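Local coordinates for protein pyrrolysyl-tRNA synthetase (Desulfitobacterium hafniense, PDB 3DSQ) that probably ligates pyrrolysine to its cognate tRNA in an ATP-dependent reaction, as a homodimeric class II aminoacyl-tRNA synthetase, at residues L184-R187 with H188-E192; V198-A202 with G203-F207. All blocks are in the same frame, centred on the assembly; numbering follows the deposited sequence.

Contact 1. Residues L184-R187 with H188-E192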
loop_
_atom_site.group_PDB
_atom_site.type_symbol
_atom_site.label_atom_id
_atom_site.label_comp_id
_atom_site.label_asym_id
_atom_site.label_seq_id
_atom_site.Cartn_x
_atom_site.Cartn_y
_atom_site.Cartn_z
ATOM N N LEU B 184 -27.282 1.949 18.899
ATOM C CA LEU B 184 -28.160 1.244 17.960
ATOM C C LEU B 184 -29.016 2.161 17.091
ATOM O O LEU B 184 -29.002 2.069 15.860
ATOM C CB LEU B 184 -29.090 0.285 18.707
ATOM C CG LEU B 184 -28.503 -0.992 19.318
ATOM C CD1 LEU B 184 -29.600 -1.734 20.069
ATOM C CD2 LEU B 184 -27.913 -1.868 18.234
ATOM N N GLU B 185 -29.756 3.050 17.743
ATOM C CA GLU B 185 -30.652 3.976 17.058
ATOM C C GLU B 185 -29.969 4.938 16.097
ATOM O O GLU B 185 -30.641 5.584 15.294
ATOM C CB GLU B 185 -31.448 4.777 18.085
ATOM C CG GLU B 185 -30.617 5.773 18.858
ATOM C CD GLU B 185 -30.787 5.626 20.354
ATOM O OE1 GLU B 185 -31.942 5.704 20.834
ATOM O OE2 GLU B 185 -29.766 5.432 21.048
ATOM N N GLU B 186 -28.644 5.039 16.169
ATOM C CA GLU B 186 -27.920 5.945 15.278
ATOM C C GLU B 186 -27.094 5.241 14.202
ATOM O O GLU B 186 -26.457 5.897 13.381
ATOM C CB GLU B 186 -27.012 6.871 16.093
ATOM C CG GLU B 186 -27.761 7.686 17.138
ATOM C CD GLU B 186 -26.861 8.633 17.911
ATOM O OE1 GLU B 186 -27.329 9.173 18.936
ATOM O OE2 GLU B 186 -25.697 8.842 17.499
ATOM N N ARG B 187 -27.115 3.913 14.193
ATOM C CA ARG B 187 -26.343 3.148 13.217
ATOM C C ARG B 187 -26.564 3.577 11.769
ATOM O O ARG B 187 -25.609 3.918 11.066
ATOM C CB ARG B 187 -26.637 1.657 13.369
ATOM C CG ARG B 187 -26.108 1.070 14.669
ATOM C CD ARG B 187 -26.447 -0.405 14.789
ATOM N NE ARG B 187 -27.890 -0.621 14.809
ATOM C CZ ARG B 187 -28.467 -1.817 14.840
ATOM N NH1 ARG B 187 -27.725 -2.918 14.858
ATOM N NH2 ARG B 187 -29.789 -1.914 14.848
ATOM N N HIS B 188 -27.817 3.567 11.326
ATOM C CA HIS B 188 -28.148 3.957 9.959
ATOM C C HIS B 188 -27.665 5.367 9.601
ATOM O O HIS B 188 -27.266 5.617 8.462
ATOM C CB HIS B 188 -29.659 3.840 9.739
ATOM C CG HIS B 188 -30.160 2.427 9.748
ATOM N ND1 HIS B 188 -29.987 1.567 8.685
ATOM C CD2 HIS B 188 -30.806 1.716 10.703
ATOM C CE1 HIS B 188 -30.504 0.389 8.984
ATOM N NE2 HIS B 188 -31.007 0.452 10.202
ATOM N N GLN B 189 -27.686 6.281 10.568
ATOM C CA GLN B 189 -27.231 7.650 10.323
ATOM C C GLN B 189 -25.701 7.740 10.283
ATOM O O GLN B 189 -25.146 8.578 9.580
ATOM C CB GLN B 189 -27.792 8.602 11.388
ATOM C CG GLN B 189 -27.185 10.016 11.364
ATOM C CD GLN B 189 -27.431 10.769 10.056
ATOM O OE1 GLN B 189 -28.550 11.199 9.768
ATOM N NE2 GLN B 189 -26.380 10.925 9.259
ATOM N N ARG B 190 -25.017 6.888 11.043
ATOM C CA ARG B 190 -23.557 6.893 11.028
ATOM C C ARG B 190 -23.076 6.448 9.659
ATOM O O ARG B 190 -22.206 7.076 9.061
ATOM C CB ARG B 190 -22.990 5.944 12.079
ATOM C CG ARG B 190 -22.792 6.564 13.437
ATOM C CD ARG B 190 -21.842 7.752 13.399
ATOM N NE ARG B 190 -21.384 8.070 14.749
ATOM C CZ ARG B 190 -22.193 8.329 15.773
ATOM N NH1 ARG B 190 -23.505 8.319 15.599
ATOM N NH2 ARG B 190 -21.689 8.570 16.979
ATOM N N LEU B 191 -23.637 5.347 9.170
ATOM C CA LEU B 191 -23.274 4.845 7.856
ATOM C C LEU B 191 -23.441 5.971 6.839
ATOM O O LEU B 191 -22.601 6.145 5.957
ATOM C CB LEU B 191 -24.143 3.637 7.486
ATOM C CG LEU B 191 -23.738 2.352 8.230
ATOM C CD1 LEU B 191 -24.608 1.189 7.787
ATOM C CD2 LEU B 191 -22.263 2.039 7.951
ATOM N N GLU B 192 -24.522 6.741 6.969
ATOM C CA GLU B 192 -24.761 7.868 6.069
ATOM C C GLU B 192 -23.635 8.882 6.217
ATOM O O GLU B 192 -23.048 9.314 5.227
ATOM C CB GLU B 192 -26.086 8.569 6.392
ATOM C CG GLU B 192 -27.325 7.955 5.765
ATOM C CD GLU B 192 -28.509 8.920 5.787
ATOM O OE1 GLU B 192 -28.900 9.373 6.888
ATOM O OE2 GLU B 192 -29.044 9.227 4.701
#
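Glu186 and Arg190 run side by side at the start of helix 187-201 of the class II synthetase core, an i to i+4 salt bridge laid along the first turn. Both side chains point the same way. Glu186 is extended beyond CG, its chi2 being -178°, which carries the carboxylate far enough to draw level with the guanidinium. The Arg190 chain instead folds at chi2. Glu186 OE2 meets Arg190 NH1 at 2.9 Å at the edge of the guanidinium and in its plane, the N-H pointing almost straight at the oxygen, while the carboxylate and guanidinium planes are turned 31° apart. Arg190 NE is engaged separately by Glu179, near the end of strand 171-180, so the one guanidinium ties two glutamates together; Arg151 also lies close, a like charge that these carboxylates probably offset. The backbone of the same pair is joined too, Arg190 N giving its hydrogen to Glu186 O at 2.9 Å. Gln189 N adds a weak bond to that oxygen. One residue on, Leu191 N bonds to Arg187 O at 3.1 Å, nearly straight, and Leu191 CG comes to 3.7 Å from the same Arg187 O. The Arg187 side chain leads the other way, back over the preceding turn. Its NH1 hydrogen-bonds Gly236 O at the end of strand 228-236, and its side chain touches Met235 and Val251 of the sheet, as that of Leu191 does. The bend at chi3 brings one face of the guanidinium up to Leu184 CD2, which sits over its centre. Leu184 O takes two hydrogens from Arg187, one from the backbone N and one from NE, the latter 3.1 Å away and tilted out of the carbonyl plane.

Contact 2. Residues V198-A202 with G203-F207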
loop_
_atom_site.group_PDB
_atom_site.type_symbol
_atom_site.label_atom_id
_atom_site.label_comp_id
_atom_site.label_asym_id
_atom_site.label_seq_id
_atom_site.Cartn_x
_atom_site.Cartn_y
_atom_site.Cartn_z
ATOM N N VAL B 198 -16.708 10.434 3.101
ATOM C CA VAL B 198 -15.862 9.800 2.105
ATOM C C VAL B 198 -16.137 10.270 0.679
ATOM O O VAL B 198 -15.226 10.711 -0.029
ATOM C CB VAL B 198 -16.012 8.261 2.167
ATOM C CG1 VAL B 198 -15.237 7.614 1.028
ATOM C CG2 VAL B 198 -15.496 7.750 3.505
ATOM N N LEU B 199 -17.394 10.175 0.262
ATOM C CA LEU B 199 -17.757 10.580 -1.084
ATOM C C LEU B 199 -17.479 12.058 -1.331
ATOM O O LEU B 199 -17.165 12.455 -2.454
ATOM C CB LEU B 199 -19.222 10.242 -1.343
ATOM C CG LEU B 199 -19.482 8.733 -1.299
ATOM C CD1 LEU B 199 -20.964 8.456 -1.378
ATOM C CD2 LEU B 199 -18.741 8.052 -2.442
ATOM N N GLU B 200 -17.575 12.875 -0.287
ATOM C CA GLU B 200 -17.308 14.296 -0.447
ATOM C C GLU B 200 -15.814 14.496 -0.652
ATOM O O GLU B 200 -15.388 15.265 -1.515
ATOM C CB GLU B 200 -17.768 15.087 0.777
ATOM C CG GLU B 200 -17.489 16.580 0.660
ATOM C CD GLU B 200 -18.143 17.213 -0.565
ATOM O OE1 GLU B 200 -17.746 18.339 -0.938
ATOM O OE2 GLU B 200 -19.058 16.595 -1.155
ATOM N N ALA B 201 -15.015 13.797 0.143
ATOM C CA ALA B 201 -13.574 13.905 0.013
ATOM C C ALA B 201 -13.128 13.330 -1.331
ATOM O O ALA B 201 -12.116 13.756 -1.883
ATOM C CB ALA B 201 -12.885 13.175 1.159
ATOM N N ALA B 202 -13.888 12.370 -1.854
ATOM C CA ALA B 202 -13.560 11.735 -3.134
ATOM C C ALA B 202 -14.088 12.491 -4.352
ATOM O O ALA B 202 -14.028 11.990 -5.477
ATOM C CB ALA B 202 -14.088 10.304 -3.158
ATOM N N GLY B 203 -14.615 13.690 -4.137
ATOM C CA GLY B 203 -15.129 14.462 -5.253
ATOM C C GLY B 203 -16.297 13.828 -5.985
ATOM O O GLY B 203 -16.428 13.960 -7.199
ATOM N N ILE B 204 -17.145 13.122 -5.252
ATOM C CA ILE B 204 -18.317 12.499 -5.845
ATOM C C ILE B 204 -19.526 13.105 -5.137
ATOM O O ILE B 204 -19.692 12.953 -3.925
ATOM C CB ILE B 204 -18.269 10.966 -5.674
ATOM C CG1 ILE B 204 -17.148 10.406 -6.558
ATOM C CG2 ILE B 204 -19.616 10.347 -6.015
ATOM C CD1 ILE B 204 -17.030 8.897 -6.562
ATOM N N ARG B 205 -20.360 13.811 -5.895
ATOM C CA ARG B 205 -21.518 14.475 -5.312
ATOM C C ARG B 205 -22.871 13.907 -5.737
ATOM O O ARG B 205 -23.914 14.413 -5.325
ATOM C CB ARG B 205 -21.453 15.974 -5.629
ATOM C CG ARG B 205 -20.059 16.579 -5.453
ATOM C CD ARG B 205 -20.105 18.096 -5.352
ATOM N NE ARG B 205 -20.542 18.547 -4.030
ATOM C CZ ARG B 205 -20.915 19.794 -3.746
ATOM N NH1 ARG B 205 -20.908 20.725 -4.693
ATOM N NH2 ARG B 205 -21.290 20.112 -2.514
ATOM N N GLU B 206 -22.848 12.861 -6.558
ATOM C CA GLU B 206 -24.074 12.214 -7.022
ATOM C C GLU B 206 -24.072 10.748 -6.603
ATOM O O GLU B 206 -23.301 9.952 -7.138
ATOM C CB GLU B 206 -24.184 12.280 -8.549
ATOM C CG GLU B 206 -24.184 13.679 -9.145
ATOM C CD GLU B 206 -24.550 13.674 -10.621
ATOM O OE1 GLU B 206 -23.923 12.909 -11.386
ATOM O OE2 GLU B 206 -25.463 14.431 -11.016
ATOM N N PHE B 207 -24.935 10.388 -5.657
ATOM C CA PHE B 207 -25.010 9.006 -5.194
ATOM C C PHE B 207 -26.267 8.761 -4.369
ATOM O O PHE B 207 -26.882 9.700 -3.860
ATOM C CB PHE B 207 -23.777 8.674 -4.355
ATOM C CG PHE B 207 -23.684 9.468 -3.088
ATOM C CD1 PHE B 207 -24.252 8.995 -1.911
ATOM C CD2 PHE B 207 -23.059 10.709 -3.077
ATOM C CE1 PHE B 207 -24.199 9.747 -0.740
ATOM C CE2 PHE B 207 -23.001 11.468 -1.914
ATOM C CZ PHE B 207 -23.573 10.985 -0.741
#
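Leu199 O accepts from Ile204 N at 2.9 Å and Glu200 O from Gly203 N at 3.2 Å, the paired backbone bonds of a Schellman motif that ends helix 187-201. Gly203 is its C-prime residue, with a phi of 63° that turns the chain out of the helix toward strand 208-213. The two bonds differ in approach: Ile204 N lies nearly in line with the Leu199 carbonyl, whereas Gly203 N stands well above the carbonyl plane of Glu200. The reversal brings Leu199 against the residues that follow the turn. Its CD1 methyl is placed over the centre of one face of the Phe207 ring, a CH-pi contact in which the methyl lies close to the ring normal and the two side chains come from opposite directions. Phe207 CG stands between its own backbone N and carbonyl carbon, chi1 64°, and this turns the ring back over the helix end. The other branch of Leu199 serves Ile204: Leu199 CD2 touches Ile204 CG2 at 4.3 Å, so the leucine fork is shared between the residue just after the turn and the one that leads into the strand. Val223 of strand 219-225 touches both Leu199 and Phe207, and Phe255 of strand 250-256 also meets Leu199, joining this apolar cluster to the central sheet. Ala202 O is bonded by Arg264 of helix 257-265, which pins the turn from another part of the core. On the exposed side Glu200 and Arg205 lie alongside each other and point the same way, their carboxylate and guanidinium planes 66° apart. Their ion pair is long, with Glu200 OE2 3.8 Å from Arg205 NE.

Overall arrangement
Contacts 1 and 2 stand at the two ends of helix 187-201: residues 184-192 carry its entry from strand 171-180, residues 198-207 its exit toward strand 208-213. Their centres are about 19 Å apart and their nearest atoms about 6 Å, without touching. Contact 1 is the more peripheral, about 23 Å from the centre of the chain against about 14 Å for contact 2. Both rest on strands 219-225 and 250-256 of the seven-stranded mixed sheet, so the helix is applied to this sheet at each end. The sodium ion bound by Ser163, Gln164 and Gln167 involves no residue of either contact.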